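Local coordinates for protein esterase (Thermotoga maritima, PDB 3DOH) that is a thermostable esterase that probably acts on carboxylic esters and carries an immunoglobulin-like domain beside its alpha/beta-hydrolase domain, at residues R264-G269 with E373-Q378. Numbering follows the deposited sequence.
Sequences RIYITG and EWLFEQ
The ring of Y266 meets L375 and F376 of the last helix, and its hydroxyl meets the carbonyl of Q378 just beyond it. Among the apolar contacts, L375 lays its CG over one ring face, offset toward the rim, in a CH-pi contact 4.0 Å from the centroid. L375 reaches this face because its CG lies anti to the backbone N (chi1 -178°); being branched, it spreads both methyls over CB and the adjoining ring carbons. F376, flat and broad, packs obliquely beside the ring, its CD1 3.5 Å from CE2 of Y266; H212 stacks on F376.

Polar atoms surround the same ring. The carbonyl O of L375 lies over a face, 3.3 Å from CZ of Y266, and R264's own carbonyl O sits over the centre of the face opposite L375 CG. Y266 OH donates to Q378 O at 2.4 Å, too short to be taken literally, and accepts a nearly straight bond from R264 NH1, whose long, bent chain suits this partly exposed edge. A phenylalanine at Y266 would probably leave the Q378 carbonyl and the R264 guanidinium without the hydroxyl they share.

The contact packs the last helix against a central parallel strand leading into the probable nucleophile elbow, as in the alpha/beta-hydrolase fold.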
loop_
_atom_site.group_PDB
_atom_site.type_symbol
_atom_site.label_atom_id
_atom_site.label_comp_id
_atom_site.label_asym_id
_atom_site.label_seq_id
_atom_site.Cartn_x
_atom_site.Cartn_y
_atom_site.Cartn_z
ATOM N N ARG A 264 -22.111 3.630 50.515
ATOM C CA ARG A 264 -21.478 3.382 49.227
ATOM C C ARG A 264 -21.925 4.408 48.194
ATOM O O ARG A 264 -22.406 4.050 47.119
ATOM C CB ARG A 264 -21.796 1.968 48.737
ATOM C CG ARG A 264 -21.533 0.880 49.765
ATOM C CD ARG A 264 -20.924 -0.354 49.120
ATOM N NE ARG A 264 -21.917 -1.399 48.893
ATOM C CZ ARG A 264 -21.912 -2.222 47.850
ATOM N NH1 ARG A 264 -20.962 -2.122 46.930
ATOM N NH2 ARG A 264 -22.856 -3.144 47.724
ATOM N N ILE A 265 -21.764 5.685 48.526
ATOM C CA ILE A 265 -21.930 6.748 47.545
ATOM C C ILE A 265 -20.528 7.067 47.014
ATOM O O ILE A 265 -19.695 7.662 47.716
ATOM C CB ILE A 265 -22.647 8.015 48.127
ATOM C CG1 ILE A 265 -24.082 7.664 48.519
ATOM C CG2 ILE A 265 -22.692 9.161 47.091
ATOM C CD1 ILE A 265 -24.674 8.685 49.469
ATOM N N TYR A 266 -20.266 6.622 45.798
ATOM C CA TYR A 266 -18.977 6.768 45.173
ATOM C C TYR A 266 -19.057 7.996 44.305
ATOM O O TYR A 266 -20.132 8.487 43.996
ATOM C CB TYR A 266 -18.732 5.563 44.320
ATOM C CG TYR A 266 -18.850 4.223 45.060
ATOM C CD1 TYR A 266 -18.144 3.987 46.230
ATOM C CD2 TYR A 266 -19.614 3.163 44.545
ATOM C CE1 TYR A 266 -18.222 2.766 46.886
ATOM C CE2 TYR A 266 -19.687 1.931 45.200
ATOM C CZ TYR A 266 -18.988 1.750 46.370
ATOM O OH TYR A 266 -19.022 0.537 47.065
ATOM N N ILE A 267 -17.919 8.528 43.916
ATOM C CA ILE A 267 -17.922 9.728 43.086
ATOM C C ILE A 267 -16.704 9.808 42.162
ATOM O O ILE A 267 -15.582 9.574 42.604
ATOM C CB ILE A 267 -18.013 11.018 43.946
ATOM C CG1 ILE A 267 -18.132 12.261 43.053
ATOM C CG2 ILE A 267 -16.840 11.104 44.935
ATOM C CD1 ILE A 267 -18.812 13.425 43.755
ATOM N N THR A 268 -16.953 10.143 40.898
ATOM C CA THR A 268 -15.931 10.285 39.902
ATOM C C THR A 268 -16.336 11.382 38.917
ATOM O O THR A 268 -17.528 11.667 38.734
ATOM C CB THR A 268 -15.654 8.922 39.140
ATOM O OG1 THR A 268 -14.638 9.110 38.127
ATOM C CG2 THR A 268 -16.929 8.393 38.496
ATOM N N GLY A 269 -15.333 11.987 38.292
ATOM C CA GLY A 269 -15.527 12.968 37.264
ATOM C C GLY A 269 -14.177 13.248 36.628
ATOM O O GLY A 269 -13.146 12.853 37.158
ATOM N N GLU A 373 -14.176 -2.581 39.374
ATOM C CA GLU A 373 -14.334 -3.598 40.409
ATOM C C GLU A 373 -13.904 -3.035 41.737
ATOM O O GLU A 373 -14.616 -3.208 42.756
ATOM C CB GLU A 373 -13.514 -4.843 40.078
ATOM C CG GLU A 373 -14.237 -5.833 39.151
ATOM C CD GLU A 373 -15.642 -6.177 39.657
ATOM O OE1 GLU A 373 -16.623 -5.794 38.971
ATOM O OE2 GLU A 373 -15.766 -6.798 40.752
ATOM N N TRP A 374 -12.748 -2.347 41.729
ATOM C CA TRP A 374 -12.199 -1.771 42.925
ATOM C C TRP A 374 -13.175 -0.789 43.576
ATOM O O TRP A 374 -13.295 -0.731 44.798
ATOM C CB TRP A 374 -10.899 -1.066 42.591
ATOM C CG TRP A 374 -10.365 -0.228 43.738
ATOM C CD1 TRP A 374 -9.545 -0.658 44.756
ATOM C CD2 TRP A 374 -10.613 1.184 43.996
ATOM N NE1 TRP A 374 -9.254 0.396 45.597
ATOM C CE2 TRP A 374 -9.892 1.529 45.155
ATOM C CE3 TRP A 374 -11.330 2.188 43.332
ATOM C CZ2 TRP A 374 -9.906 2.835 45.690
ATOM C CZ3 TRP A 374 -11.335 3.491 43.873
ATOM C CH2 TRP A 374 -10.638 3.791 45.035
ATOM N N LEU A 375 -13.885 -0.003 42.770
ATOM C CA LEU A 375 -14.716 1.028 43.375
ATOM C C LEU A 375 -15.774 0.303 44.172
ATOM O O LEU A 375 -16.043 0.672 45.319
ATOM C CB LEU A 375 -15.314 1.965 42.340
ATOM C CG LEU A 375 -16.193 3.146 42.778
ATOM C CD1 LEU A 375 -15.349 4.319 43.242
ATOM C CD2 LEU A 375 -17.000 3.557 41.595
ATOM N N PHE A 376 -16.303 -0.773 43.587
ATOM C CA PHE A 376 -17.371 -1.528 44.239
ATOM C C PHE A 376 -16.983 -2.313 45.495
ATOM O O PHE A 376 -17.860 -2.665 46.287
ATOM C CB PHE A 376 -18.214 -2.373 43.256
ATOM C CG PHE A 376 -19.097 -1.538 42.407
ATOM C CD1 PHE A 376 -20.108 -0.780 42.979
ATOM C CD2 PHE A 376 -18.890 -1.440 41.047
ATOM C CE1 PHE A 376 -20.923 0.038 42.204
ATOM C CE2 PHE A 376 -19.717 -0.604 40.272
ATOM C CZ PHE A 376 -20.725 0.142 40.862
ATOM N N GLU A 377 -15.706 -2.592 45.702
ATOM C CA GLU A 377 -15.362 -3.220 46.984
ATOM C C GLU A 377 -15.172 -2.181 48.096
ATOM O O GLU A 377 -14.791 -2.526 49.218
ATOM C CB GLU A 377 -14.224 -4.220 46.861
ATOM C CG GLU A 377 -13.228 -3.850 45.778
ATOM C CD GLU A 377 -12.394 -5.036 45.270
ATOM O OE1 GLU A 377 -11.143 -5.031 45.439
ATOM O OE2 GLU A 377 -12.996 -5.972 44.699
ATOM N N GLN A 378 -15.470 -0.906 47.818
ATOM C CA GLN A 378 -15.338 0.106 48.880
ATOM C C GLN A 378 -16.661 0.386 49.598
ATOM O O GLN A 378 -17.737 0.122 49.055
ATOM C CB GLN A 378 -14.704 1.386 48.377
ATOM C CG GLN A 378 -13.427 1.221 47.592
ATOM C CD GLN A 378 -12.339 0.358 48.250
ATOM O OE1 GLN A 378 -12.036 0.469 49.445
ATOM N NE2 GLN A 378 -11.733 -0.488 47.442
#